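Local atomic coordinates of iota-carrageenase (Alteromonas sp., PDB entry 1H80), a protein that hydrolyses 1,4-beta-D-linkages within iota-carrageenan, a sulfated galactan of red algal cell walls, cleaving internally, with inversion of anomeric configuration. Residues K4-A9 against D260-N265; V20-V25 against I46-R51; S277-V282 against V327-A332; Q397-P402 against Y452-C457. One frame throughout, in Å; residues are numbered along the deposited sequence. Where two conformers were deposited one is given.

Interaction 1 (K4-A9 against D260-N265); sequences KTYKDA and DVQVTN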
loop_
_atom_site.group_PDB
_atom_site.type_symbol
_atom_site.label_atom_id
_atom_site.label_comp_id
_atom_site.label_asym_id
_atom_site.label_seq_id
_atom_site.Cartn_x
_atom_site.Cartn_y
_atom_site.Cartn_z
ATOM N N LYS A 4 -8.668 11.069 17.693
ATOM C CA LYS A 4 -7.733 10.957 18.803
ATOM C C LYS A 4 -6.470 11.692 18.379
ATOM O O LYS A 4 -6.127 11.705 17.199
ATOM C CB LYS A 4 -7.407 9.488 19.072
ATOM C CG LYS A 4 -8.622 8.622 19.363
ATOM C CD LYS A 4 -8.240 7.155 19.468
ATOM C CE LYS A 4 -7.653 6.642 18.163
ATOM N NZ LYS A 4 -7.249 5.213 18.253
ATOM N N THR A 5 -5.784 12.310 19.335
ATOM C CA THR A 5 -4.561 13.041 19.026
ATOM C C THR A 5 -3.345 12.185 19.330
ATOM O O THR A 5 -3.446 11.143 19.972
ATOM C CB THR A 5 -4.450 14.344 19.845
ATOM O OG1 THR A 5 -4.486 14.033 21.242
ATOM C CG2 THR A 5 -5.589 15.294 19.503
ATOM N N TYR A 6 -2.191 12.633 18.855
ATOM C CA TYR A 6 -0.950 11.911 19.078
ATOM C C TYR A 6 0.219 12.815 18.736
ATOM O O TYR A 6 0.048 13.879 18.142
ATOM C CB TYR A 6 -0.907 10.660 18.195
ATOM C CG TYR A 6 -1.114 10.953 16.728
ATOM C CD1 TYR A 6 -0.101 11.527 15.961
ATOM C CD2 TYR A 6 -2.345 10.715 16.122
ATOM C CE1 TYR A 6 -0.310 11.865 14.630
ATOM C CE2 TYR A 6 -2.566 11.049 14.787
ATOM C CZ TYR A 6 -1.545 11.625 14.052
ATOM O OH TYR A 6 -1.767 11.990 12.747
ATOM N N LYS A 7 1.412 12.388 19.129
ATOM C CA LYS A 7 2.616 13.137 18.828
ATOM C C LYS A 7 3.546 12.162 18.129
ATOM O O LYS A 7 3.434 10.946 18.309
ATOM C CB LYS A 7 3.261 13.686 20.103
ATOM C CG LYS A 7 3.673 12.644 21.119
ATOM C CD LYS A 7 4.387 13.301 22.294
ATOM C CE LYS A 7 4.871 12.273 23.302
ATOM N NZ LYS A 7 5.635 12.905 24.415
ATOM N N ASP A 8 4.455 12.686 17.321
ATOM C CA ASP A 8 5.370 11.825 16.592
ATOM C C ASP A 8 6.169 10.898 17.495
ATOM O O ASP A 8 6.449 9.760 17.120
ATOM C CB ASP A 8 6.313 12.674 15.741
ATOM C CG ASP A 8 5.599 13.344 14.584
ATOM O OD1 ASP A 8 4.363 13.207 14.494
ATOM O OD2 ASP A 8 6.271 14.007 13.765
ATOM N N ALA A 9 6.522 11.373 18.688
ATOM C CA ALA A 9 7.302 10.570 19.623
ATOM C C ALA A 9 6.552 9.347 20.143
ATOM O O ALA A 9 7.139 8.484 20.796
ATOM C CB ALA A 9 7.773 11.435 20.792
ATOM N N ASP A 260 -7.723 -1.515 15.779
ATOM C CA ASP A 260 -8.194 -0.167 15.503
ATOM C C ASP A 260 -7.341 0.613 14.520
ATOM O O ASP A 260 -6.116 0.469 14.477
ATOM C CB ASP A 260 -8.304 0.631 16.803
ATOM C CG ASP A 260 -9.129 -0.079 17.862
ATOM O OD1 ASP A 260 -9.942 -0.956 17.502
ATOM O OD2 ASP A 260 -8.968 0.250 19.057
ATOM N N VAL A 261 -8.010 1.453 13.737
ATOM C CA VAL A 261 -7.349 2.291 12.750
ATOM C C VAL A 261 -8.046 3.638 12.707
ATOM O O VAL A 261 -9.273 3.708 12.692
ATOM C CB VAL A 261 -7.428 1.680 11.324
ATOM C CG1 VAL A 261 -6.726 2.598 10.321
ATOM C CG2 VAL A 261 -6.801 0.297 11.307
ATOM N N GLN A 262 -7.265 4.710 12.712
ATOM C CA GLN A 262 -7.834 6.041 12.615
ATOM C C GLN A 262 -7.174 6.742 11.446
ATOM O O GLN A 262 -5.947 6.780 11.345
ATOM C CB GLN A 262 -7.603 6.859 13.881
ATOM C CG GLN A 262 -8.079 8.295 13.717
ATOM C CD GLN A 262 -7.910 9.113 14.972
ATOM O OE1 GLN A 262 -8.667 8.960 15.931
ATOM N NE2 GLN A 262 -6.906 9.985 14.979
ATOM N N VAL A 263 -7.995 7.291 10.563
ATOM C CA VAL A 263 -7.488 7.997 9.400
ATOM C C VAL A 263 -8.099 9.384 9.357
ATOM O O VAL A 263 -9.298 9.553 9.583
ATOM C CB VAL A 263 -7.854 7.267 8.088
ATOM C CG1 VAL A 263 -7.209 7.975 6.910
ATOM C CG2 VAL A 263 -7.399 5.821 8.145
ATOM N N THR A 264 -7.270 10.382 9.084
ATOM C CA THR A 264 -7.754 11.750 8.987
ATOM C C THR A 264 -7.232 12.375 7.705
ATOM O O THR A 264 -6.112 12.096 7.278
ATOM C CB THR A 264 -7.290 12.619 10.181
ATOM O OG1 THR A 264 -5.857 12.635 10.240
ATOM C CG2 THR A 264 -7.850 12.073 11.487
ATOM N N ASN A 265 -8.066 13.199 7.083
ATOM C CA ASN A 265 -7.704 13.910 5.865
ATOM C C ASN A 265 -7.356 12.994 4.699
ATOM O O ASN A 265 -6.187 12.781 4.375
ATOM C CB ASN A 265 -6.543 14.863 6.157
ATOM C CG ASN A 265 -6.218 15.762 4.984
ATOM O OD1 ASN A 265 -6.977 15.839 4.016
ATOM N ND2 ASN A 265 -5.088 16.454 5.067
HETATM O O HOH W 1 -9.440 3.896 15.905
HETATM O O HOH W 2 -8.101 2.902 19.413
HETATM O O HOH W 3 -4.454 12.474 12.546
#
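The carboxamide of Gln262 reaches out to Lys4 and holds its backbone by two hydrogen bonds, fastening the N-terminal tail to the outside of the right-handed parallel beta-helix that makes up this enzyme. Gln262 lies on strand 261-269, whose backbone pairs with strand 231-243 through Ile235 and Ala237.

Of the two direct bonds, Lys4 N gives its hydrogen to Gln262 OE1 at 2.7 Å. In return Gln262 NE2 donates almost straight (170°) to Lys4 O over 2.9 Å, arriving in the carbonyl plane on a lone pair, while that oxygen lies in the plane of the amide. Glutamine suits the place because one flat group offers both an acceptor and a donor, matching the N-H and C=O of a tail residue that is in no regular strand. With CG anti to the backbone N (chi1 174°) and the chain extended beyond it, the amide stands well out from the strand, and the paired bonds fix its rotation.

Van der Waals contact beyond these bonds is slight. The lysine chain bends at chi3 (-62°), which brings Lys4 CE within 3.4 Å of Gln262 OE1, and the edge of the Tyr6 ring lies near Gln262 NE2. Phe236 and Phe11 also meet that ring.

Water extends the contact at both ends. Lys4 NZ and Asp260 OD2, opposite charges 5.3 Å apart, share a bridging water rather than forming a salt bridge. Thr264 OG1, which also bonds to Asp238, accepts at 2.7 Å from a second water, and this same water lies 2.7 Å from Tyr6 OH.

Interaction 2 (V20-V25 against I46-R51); sequences VNYDLV and INAISR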
loop_
_atom_site.group_PDB
_atom_site.type_symbol
_atom_site.label_atom_id
_atom_site.label_comp_id
_atom_site.label_asym_id
_atom_site.label_seq_id
_atom_site.Cartn_x
_atom_site.Cartn_y
_atom_site.Cartn_z
ATOM N N VAL A 20 29.122 7.856 14.827
ATOM C CA VAL A 20 29.726 8.264 13.563
ATOM C C VAL A 20 28.783 8.895 12.549
ATOM O O VAL A 20 27.563 8.794 12.656
ATOM C CB VAL A 20 30.394 7.063 12.853
ATOM C CG1 VAL A 20 31.492 6.486 13.719
ATOM C CG2 VAL A 20 29.350 5.989 12.536
ATOM N N ASN A 21 29.388 9.561 11.570
ATOM C CA ASN A 21 28.683 10.179 10.450
ATOM C C ASN A 21 29.560 9.822 9.248
ATOM O O ASN A 21 30.692 10.306 9.134
ATOM C CB ASN A 21 28.609 11.711 10.580
ATOM C CG ASN A 21 27.421 12.194 11.411
ATOM O OD1 ASN A 21 27.083 13.381 11.381
ATOM N ND2 ASN A 21 26.794 11.292 12.153
ATOM N N TYR A 22 29.054 8.959 8.372
ATOM C CA TYR A 22 29.804 8.541 7.190
ATOM C C TYR A 22 29.133 8.997 5.906
ATOM O O TYR A 22 27.943 9.302 5.888
ATOM C CB TYR A 22 29.934 7.017 7.125
ATOM C CG TYR A 22 30.755 6.373 8.213
ATOM C CD1 TYR A 22 31.938 6.957 8.670
ATOM C CD2 TYR A 22 30.385 5.136 8.739
ATOM C CE1 TYR A 22 32.731 6.318 9.627
ATOM C CE2 TYR A 22 31.169 4.491 9.688
ATOM C CZ TYR A 22 32.337 5.084 10.126
ATOM O OH TYR A 22 33.118 4.433 11.055
ATOM N N ASP A 23 29.914 9.032 4.831
ATOM C CA ASP A 23 29.423 9.410 3.513
ATOM C C ASP A 23 29.600 8.158 2.652
ATOM O O ASP A 23 30.677 7.567 2.621
ATOM C CB ASP A 23 30.241 10.579 2.958
ATOM C CG ASP A 23 29.773 11.025 1.585
ATOM O OD1 ASP A 23 29.938 10.255 0.615
ATOM O OD2 ASP A 23 29.238 12.152 1.476
ATOM N N LEU A 24 28.538 7.746 1.972
ATOM C CA LEU A 24 28.576 6.539 1.156
ATOM C C LEU A 24 29.677 6.534 0.108
ATOM O O LEU A 24 30.324 5.510 -0.123
ATOM C CB LEU A 24 27.227 6.332 0.465
ATOM C CG LEU A 24 27.159 5.071 -0.400
ATOM C CD1 LEU A 24 27.338 3.834 0.470
ATOM C CD2 LEU A 24 25.826 5.033 -1.119
ATOM N N VAL A 25 29.888 7.678 -0.530
ATOM C CA VAL A 25 30.902 7.775 -1.567
ATOM C C VAL A 25 32.313 7.951 -1.019
ATOM O O VAL A 25 33.218 7.184 -1.348
ATOM C CB VAL A 25 30.594 8.943 -2.527
ATOM C CG1 VAL A 25 31.741 9.128 -3.513
ATOM C CG2 VAL A 25 29.299 8.663 -3.277
ATOM N N ILE A 46 26.370 0.290 6.035
ATOM C CA ILE A 46 25.368 -0.085 7.022
ATOM C C ILE A 46 25.979 -0.982 8.095
ATOM O O ILE A 46 25.784 -0.763 9.287
ATOM C CB ILE A 46 24.193 -0.815 6.336
ATOM C CG1 ILE A 46 23.400 0.188 5.500
ATOM C CG2 ILE A 46 23.309 -1.501 7.365
ATOM C CD1 ILE A 46 22.413 -0.461 4.556
ATOM N N ASN A 47 26.728 -1.993 7.673
ATOM C CA ASN A 47 27.341 -2.905 8.627
ATOM C C ASN A 47 28.305 -2.182 9.562
ATOM O O ASN A 47 28.306 -2.420 10.770
ATOM C CB ASN A 47 28.081 -4.024 7.892
ATOM C CG ASN A 47 27.145 -4.944 7.129
ATOM O OD1 ASN A 47 25.930 -4.912 7.319
ATOM N ND2 ASN A 47 27.714 -5.780 6.267
ATOM N N ALA A 48 29.120 -1.295 8.999
ATOM C CA ALA A 48 30.092 -0.546 9.785
ATOM C C ALA A 48 29.409 0.324 10.830
ATOM O O ALA A 48 29.830 0.373 11.985
ATOM C CB ALA A 48 30.943 0.318 8.872
ATOM N N ILE A 49 28.342 1.000 10.427
ATOM C CA ILE A 49 27.628 1.870 11.352
ATOM C C ILE A 49 26.920 1.078 12.445
ATOM O O ILE A 49 26.964 1.453 13.617
ATOM C CB ILE A 49 26.600 2.747 10.600
ATOM C CG1 ILE A 49 27.337 3.689 9.646
ATOM C CG2 ILE A 49 25.740 3.529 11.600
ATOM C CD1 ILE A 49 26.427 4.483 8.742
ATOM N N SER A 50 26.285 -0.029 12.074
ATOM C CA SER A 50 25.558 -0.821 13.056
ATOM C C SER A 50 26.469 -1.467 14.096
ATOM O O SER A 50 26.014 -1.828 15.181
ATOM C CB SER A 50 24.718 -1.894 12.362
ATOM O OG SER A 50 23.796 -2.455 13.279
ATOM N N ARG A 51 27.750 -1.615 13.767
ATOM C CA ARG A 51 28.707 -2.197 14.704
ATOM C C ARG A 51 29.017 -1.236 15.851
ATOM O O ARG A 51 29.479 -1.657 16.914
ATOM C CB ARG A 51 30.010 -2.572 13.990
ATOM C CG ARG A 51 29.934 -3.860 13.185
ATOM C CD ARG A 51 31.327 -4.348 12.806
ATOM N NE ARG A 51 31.901 -3.624 11.676
ATOM C CZ ARG A 51 31.670 -3.922 10.399
ATOM N NH1 ARG A 51 30.873 -4.934 10.086
ATOM N NH2 ARG A 51 32.245 -3.217 9.437
#
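Tyr22 and Ile49 reach past one another from facing elements, flank against flank, the tyrosine from strand 20-23 and the isoleucine from the last turns of helix 39-50. Strand 20-23 and helix 46-50 run antiparallel (172°), their axes approaching to 9.8 Å, and the contact between them is entirely apolar.

Tyr22 has CG anti to its carbonyl carbon and beside the backbone N (chi1 -66°), a setting that lets the ring meet the helix. There Tyr22 CD2 comes to 3.5 Å from Ile49 CG1, and Tyr22 CE2 lies 4.3 Å from Ala48 CB; both approaches are oblique to the ring. Ile49 does not aim at the strand from its CB. Its CG1 branch makes the approach, and the extended second torsion (chi2 173°) carries Ile49 CD1 on to 4.0 Å from Tyr22 CD2. The small Ala48 lets the aromatic rim come up to the helix surface.

Val20 is two residues before Tyr22 and so on the same side of the strand. Val20 CG2 lies over one face of the Tyr22 ring, 3.7 Å above its plane and offset to the rim. The same methyl, Val20 CG2, meets Ile49 CG1 at 4.2 Å. Phe28 packs edge-to-face with Tyr22.

Ile49 also rests on Leu58 and Val76, and strand 20-23 pairs in parallel with strand 56-60, which is consistent with the amphipathic helix that caps the N-terminal end of parallel beta-helices.

Interaction 3 (S277-V282 against V327-A332); sequences SDSGFV and VTQKDA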
loop_
_atom_site.group_PDB
_atom_site.type_symbol
_atom_site.label_atom_id
_atom_site.label_comp_id
_atom_site.label_asym_id
_atom_site.label_seq_id
_atom_site.Cartn_x
_atom_site.Cartn_y
_atom_site.Cartn_z
ATOM N N SER A 277 -13.958 -0.073 1.594
ATOM C CA SER A 277 -13.919 -1.124 2.597
ATOM C C SER A 277 -14.551 -2.382 2.023
ATOM O O SER A 277 -15.690 -2.357 1.551
ATOM C CB SER A 277 -14.662 -0.685 3.859
ATOM O OG SER A 277 -14.036 0.448 4.439
ATOM N N ASP A 278 -13.797 -3.477 2.054
ATOM C CA ASP A 278 -14.265 -4.754 1.536
ATOM C C ASP A 278 -14.654 -5.670 2.679
ATOM O O ASP A 278 -14.102 -5.591 3.772
ATOM C CB ASP A 278 -13.170 -5.456 0.730
ATOM C CG ASP A 278 -12.773 -4.701 -0.518
ATOM O OD1 ASP A 278 -13.420 -3.684 -0.848
ATOM O OD2 ASP A 278 -11.806 -5.139 -1.176
ATOM N N SER A 279 -15.601 -6.556 2.416
ATOM C CA SER A 279 -16.026 -7.498 3.433
ATOM C C SER A 279 -14.910 -8.503 3.692
ATOM O O SER A 279 -14.116 -8.815 2.804
ATOM C CB SER A 279 -17.275 -8.246 2.966
ATOM O OG SER A 279 -17.629 -9.264 3.886
ATOM N N GLY A 280 -14.831 -8.982 4.927
ATOM C CA GLY A 280 -13.843 -9.991 5.234
ATOM C C GLY A 280 -14.467 -11.243 4.652
ATOM O O GLY A 280 -15.686 -11.291 4.477
ATOM N N PHE A 281 -13.658 -12.241 4.324
ATOM C CA PHE A 281 -14.207 -13.468 3.767
ATOM C C PHE A 281 -13.327 -14.656 4.090
ATOM O O PHE A 281 -12.169 -14.501 4.480
ATOM C CB PHE A 281 -14.379 -13.351 2.250
ATOM C CG PHE A 281 -13.100 -13.091 1.511
ATOM C CD1 PHE A 281 -12.567 -11.806 1.442
ATOM C CD2 PHE A 281 -12.421 -14.132 0.886
ATOM C CE1 PHE A 281 -11.378 -11.564 0.759
ATOM C CE2 PHE A 281 -11.229 -13.899 0.201
ATOM C CZ PHE A 281 -10.708 -12.610 0.138
ATOM N N VAL A 282 -13.888 -15.848 3.926
ATOM C CA VAL A 282 -13.158 -17.069 4.205
ATOM C C VAL A 282 -12.937 -17.857 2.925
ATOM O O VAL A 282 -13.764 -17.827 2.015
ATOM C CB VAL A 282 -13.910 -17.951 5.213
ATOM C CG1 VAL A 282 -12.927 -18.531 6.188
ATOM C CG2 VAL A 282 -14.970 -17.139 5.947
ATOM N N VAL A 327 -16.184 -18.798 0.587
ATOM C CA VAL A 327 -17.440 -19.123 1.251
ATOM C C VAL A 327 -18.459 -18.000 1.089
ATOM O O VAL A 327 -18.160 -16.831 1.336
ATOM C CB VAL A 327 -17.219 -19.389 2.753
ATOM C CG1 VAL A 327 -18.544 -19.697 3.430
ATOM C CG2 VAL A 327 -16.251 -20.547 2.933
ATOM N N THR A 328 -19.668 -18.369 0.678
ATOM C CA THR A 328 -20.744 -17.410 0.465
ATOM C C THR A 328 -21.025 -16.564 1.704
ATOM O O THR A 328 -20.993 -17.062 2.831
ATOM C CB THR A 328 -22.041 -18.130 0.048
ATOM O OG1 THR A 328 -21.760 -19.016 -1.042
ATOM C CG2 THR A 328 -23.095 -17.123 -0.389
ATOM N N GLN A 329 -21.304 -15.282 1.485
ATOM C CA GLN A 329 -21.590 -14.360 2.577
ATOM C C GLN A 329 -22.996 -14.557 3.134
ATOM O O GLN A 329 -23.924 -13.813 2.811
ATOM C CB GLN A 329 -21.409 -12.911 2.107
ATOM C CG GLN A 329 -21.765 -11.857 3.149
ATOM C CD GLN A 329 -21.056 -12.071 4.473
ATOM O OE1 GLN A 329 -19.833 -12.191 4.525
ATOM N NE2 GLN A 329 -21.824 -12.112 5.555
ATOM N N LYS A 330 -23.136 -15.579 3.970
ATOM C CA LYS A 330 -24.400 -15.909 4.614
ATOM C C LYS A 330 -24.047 -16.444 5.996
ATOM O O LYS A 330 -23.203 -17.330 6.130
ATOM C CB LYS A 330 -25.155 -16.965 3.802
ATOM N N ASP A 331 -24.691 -15.896 7.021
ATOM C CA ASP A 331 -24.423 -16.282 8.400
ATOM C C ASP A 331 -24.753 -17.722 8.767
ATOM O O ASP A 331 -24.390 -18.186 9.848
ATOM C CB ASP A 331 -25.136 -15.316 9.341
ATOM C CG ASP A 331 -24.558 -13.919 9.273
ATOM O OD1 ASP A 331 -23.822 -13.633 8.304
ATOM O OD2 ASP A 331 -24.841 -13.108 10.177
ATOM N N ALA A 332 -25.440 -18.427 7.877
ATOM C CA ALA A 332 -25.771 -19.824 8.130
ATOM C C ALA A 332 -24.570 -20.629 7.648
ATOM O O ALA A 332 -24.167 -21.612 8.271
ATOM C CB ALA A 332 -27.020 -20.220 7.357
HETATM O O HOH W 4 -17.546 -13.074 3.699
HETATM O O HOH W 5 -16.510 -15.705 3.132
#
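Val282 and Val327 pair almost as neighbours in an antiparallel sheet would, but one of the two expected backbone bonds runs through a water. Val327 N donates directly to Val282 O, nearly straight at 173° and 3.0 Å long. On the return path Val327 O accepts from a water that in turn accepts from Val282 N, 2.7 Å at each step. Beta-branched valines suit such extended backbone, and their side chains touch where Val282 CB lies 4.2 Å from Val327 CG2.

A second water links Gly280 O to Gln329 OE1, donating to both. Gln329 gets there by a bend at chi2 (53°), which turns its amide back to the loop. Ser279 OG donates to Gly280 O at 2.9 Å, giving that buried carbonyl two donors. The backbone makes an inverse gamma turn at Gln329, closed by a weak bond from Lys330 N to Thr328 O.

Segment 277-282 leaves the parallel strand 275-277 and leads into 283-284, while segment 327-332 leads from strand 325-326 into helix 331-340. Leu334 of that helix packs against Val282, Val327 and Gln329, and Pro412 touches Ser279 and Gln329, so the contact is wedged between helix and loop.

Interaction 4 (Q397-P402 against Y452-C457); sequences QIYIGP and YGMSEC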
loop_
_atom_site.group_PDB
_atom_site.type_symbol
_atom_site.label_atom_id
_atom_site.label_comp_id
_atom_site.label_asym_id
_atom_site.label_seq_id
_atom_site.Cartn_x
_atom_site.Cartn_y
_atom_site.Cartn_z
ATOM N N GLN A 397 -9.770 -7.302 -15.590
ATOM C CA GLN A 397 -9.281 -7.056 -14.236
ATOM C C GLN A 397 -9.213 -5.568 -13.924
ATOM O O GLN A 397 -9.245 -5.168 -12.760
ATOM C CB GLN A 397 -7.889 -7.655 -14.039
ATOM C CG GLN A 397 -7.810 -9.157 -14.188
ATOM C CD GLN A 397 -6.553 -9.719 -13.554
ATOM O OE1 GLN A 397 -5.460 -9.186 -13.738
ATOM N NE2 GLN A 397 -6.703 -10.806 -12.803
ATOM N N ILE A 398 -9.120 -4.747 -14.962
ATOM C CA ILE A 398 -9.029 -3.307 -14.765
ATOM C C ILE A 398 -9.669 -2.510 -15.897
ATOM O O ILE A 398 -9.569 -2.872 -17.070
ATOM C CB ILE A 398 -7.540 -2.872 -14.619
ATOM C CG1 ILE A 398 -7.435 -1.359 -14.415
ATOM C CG2 ILE A 398 -6.759 -3.277 -15.860
ATOM C CD1 ILE A 398 -8.016 -0.869 -13.118
ATOM N N TYR A 399 -10.347 -1.433 -15.522
ATOM C CA TYR A 399 -10.976 -0.530 -16.474
ATOM C C TYR A 399 -10.586 0.871 -16.055
ATOM O O TYR A 399 -10.223 1.098 -14.899
ATOM C CB TYR A 399 -12.502 -0.639 -16.429
ATOM C CG TYR A 399 -13.036 -1.951 -16.928
ATOM C CD1 TYR A 399 -13.009 -3.089 -16.123
ATOM C CD2 TYR A 399 -13.532 -2.067 -18.226
ATOM C CE1 TYR A 399 -13.459 -4.310 -16.600
ATOM C CE2 TYR A 399 -13.983 -3.285 -18.714
ATOM C CZ TYR A 399 -13.943 -4.401 -17.898
ATOM O OH TYR A 399 -14.372 -5.614 -18.376
ATOM N N ILE A 400 -10.637 1.807 -16.993
ATOM C CA ILE A 400 -10.331 3.192 -16.685
ATOM C C ILE A 400 -11.585 3.971 -17.037
ATOM O O ILE A 400 -12.142 3.812 -18.127
ATOM C CB ILE A 400 -9.143 3.736 -17.508
ATOM C CG1 ILE A 400 -7.878 2.933 -17.195
ATOM C CG2 ILE A 400 -8.927 5.213 -17.190
ATOM C CD1 ILE A 400 -6.641 3.420 -17.927
ATOM N N GLY A 401 -12.040 4.801 -16.108
ATOM C CA GLY A 401 -13.240 5.570 -16.354
ATOM C C GLY A 401 -13.525 6.564 -15.252
ATOM O O GLY A 401 -12.678 6.807 -14.389
ATOM N N PRO A 402 -14.729 7.148 -15.245
ATOM C CA PRO A 402 -15.136 8.132 -14.240
ATOM C C PRO A 402 -15.150 7.609 -12.809
ATOM O O PRO A 402 -15.345 6.416 -12.564
ATOM C CB PRO A 402 -16.535 8.544 -14.697
ATOM C CG PRO A 402 -16.529 8.257 -16.173
ATOM C CD PRO A 402 -15.790 6.954 -16.250
ATOM N N TYR A 452 -16.442 -6.492 -22.350
ATOM C CA TYR A 452 -15.321 -6.830 -23.213
ATOM C C TYR A 452 -15.330 -6.192 -24.592
ATOM O O TYR A 452 -14.350 -6.300 -25.329
ATOM C CB TYR A 452 -15.236 -8.352 -23.335
ATOM C CG TYR A 452 -15.055 -9.017 -21.992
ATOM C CD1 TYR A 452 -13.838 -8.934 -21.312
ATOM C CD2 TYR A 452 -16.115 -9.671 -21.367
ATOM C CE1 TYR A 452 -13.686 -9.483 -20.038
ATOM C CE2 TYR A 452 -15.973 -10.221 -20.096
ATOM C CZ TYR A 452 -14.759 -10.122 -19.438
ATOM O OH TYR A 452 -14.621 -10.652 -18.176
ATOM N N GLY A 453 -16.420 -5.511 -24.931
ATOM C CA GLY A 453 -16.511 -4.883 -26.237
ATOM C C GLY A 453 -16.423 -3.369 -26.229
ATOM O O GLY A 453 -16.411 -2.741 -27.289
ATOM N N MET A 454 -16.357 -2.772 -25.044
ATOM C CA MET A 454 -16.273 -1.319 -24.952
ATOM C C MET A 454 -14.993 -0.795 -25.589
ATOM O O MET A 454 -14.085 -1.561 -25.916
ATOM C CB MET A 454 -16.324 -0.868 -23.492
ATOM C CG MET A 454 -15.183 -1.398 -22.651
ATOM S SD MET A 454 -15.059 -0.504 -21.088
ATOM C CE MET A 454 -16.554 -1.018 -20.302
ATOM N N SER A 455 -14.933 0.519 -25.759
ATOM C CA SER A 455 -13.775 1.179 -26.348
ATOM C C SER A 455 -12.475 0.746 -25.678
ATOM O O SER A 455 -12.428 0.545 -24.464
ATOM C CB SER A 455 -13.911 2.696 -26.214
ATOM O OG SER A 455 -15.105 3.158 -26.814
ATOM N N GLU A 456 -11.425 0.606 -26.477
ATOM C CA GLU A 456 -10.125 0.225 -25.956
ATOM C C GLU A 456 -9.416 1.480 -25.466
ATOM O O GLU A 456 -9.540 2.552 -26.064
ATOM C CB GLU A 456 -9.286 -0.448 -27.048
ATOM N N CYS A 457 -8.689 1.356 -24.361
ATOM C CA CYS A 457 -7.946 2.477 -23.791
ATOM C C CYS A 457 -6.824 2.879 -24.723
ATOM O O CYS A 457 -6.130 2.023 -25.261
ATOM C CB CYS A 457 -7.308 2.100 -22.449
ATOM S SG CYS A 457 -8.466 1.614 -21.128
#
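Tyr399 meets Met454 along one edge of its ring and Tyr452 at its hydroxyl. The bond to CB points across the loop 452-457, but a first torsion that places CG beside the backbone N (chi1 -68°) lets the ring lie against it. The first ring atom to touch is Tyr399 CD2, 3.6 Å from Met454 SD. Next along the edge, Tyr399 CE2 lies 3.8 Å from Met454 CE. At the tip, Tyr399 OH is hydrogen-bonded to Tyr451 O and to Gln368 NE2, and Tyr399 OH stands 4.3 Å from CE1 of Tyr452, whose own hydroxyl also bonds to Gln368 NE2.

This is a Met-aromatic contact of the edge type: Met454 SD sits 4.8 Å from the centroid of the Tyr399 ring and 81° off its normal. Flexible and polarisable, methionine can fit its thioether to a ring edge. Here Met454 CG lies between the backbone N and the carbonyl carbon, and a bend at chi3 (67°) brings the terminal methyl alongside the tyrosine.

The strand concerned, 399-401, pairs antiparallel with 364-366 in a small two-stranded sheet, unlike the mainly parallel strands of the beta-helix. Ile400, next along it, meets the Cys457 end of the loop: Ile400 CD1 is 4.1 Å from Cys457 SG in one of the two conformers of Cys457, so this approach is less certain. Cys457 is disulfide-bonded to Cys385, whose backbone bonds to that of Ile400, and Trp462 of helix 459-463 also packs on the isoleucine.

In the fold
The four contacts are spread along the elongated beta-helix and the loops and small elements beside it. Interaction 2, at the N-terminal end, lies within the chain loop closed by interaction 1, their centres 33 Å apart; both involve strands of the beta-helix. Interactions 3 and 4 follow in series on the other side of the chain's centre from interaction 2, each about 50 Å from it centre to centre. Between themselves they are 28 Å apart, with nearest atoms about 12 Å away. Interactions 1 and 3 approach to about 9 Å between nearest atoms without touching. A glycerol, probably from the crystallisation liquor, lies about 3 Å from the Tyr6 side chain, a sodium about 5 Å from that of Tyr22, and a calcium about 8 Å from that of Ser279.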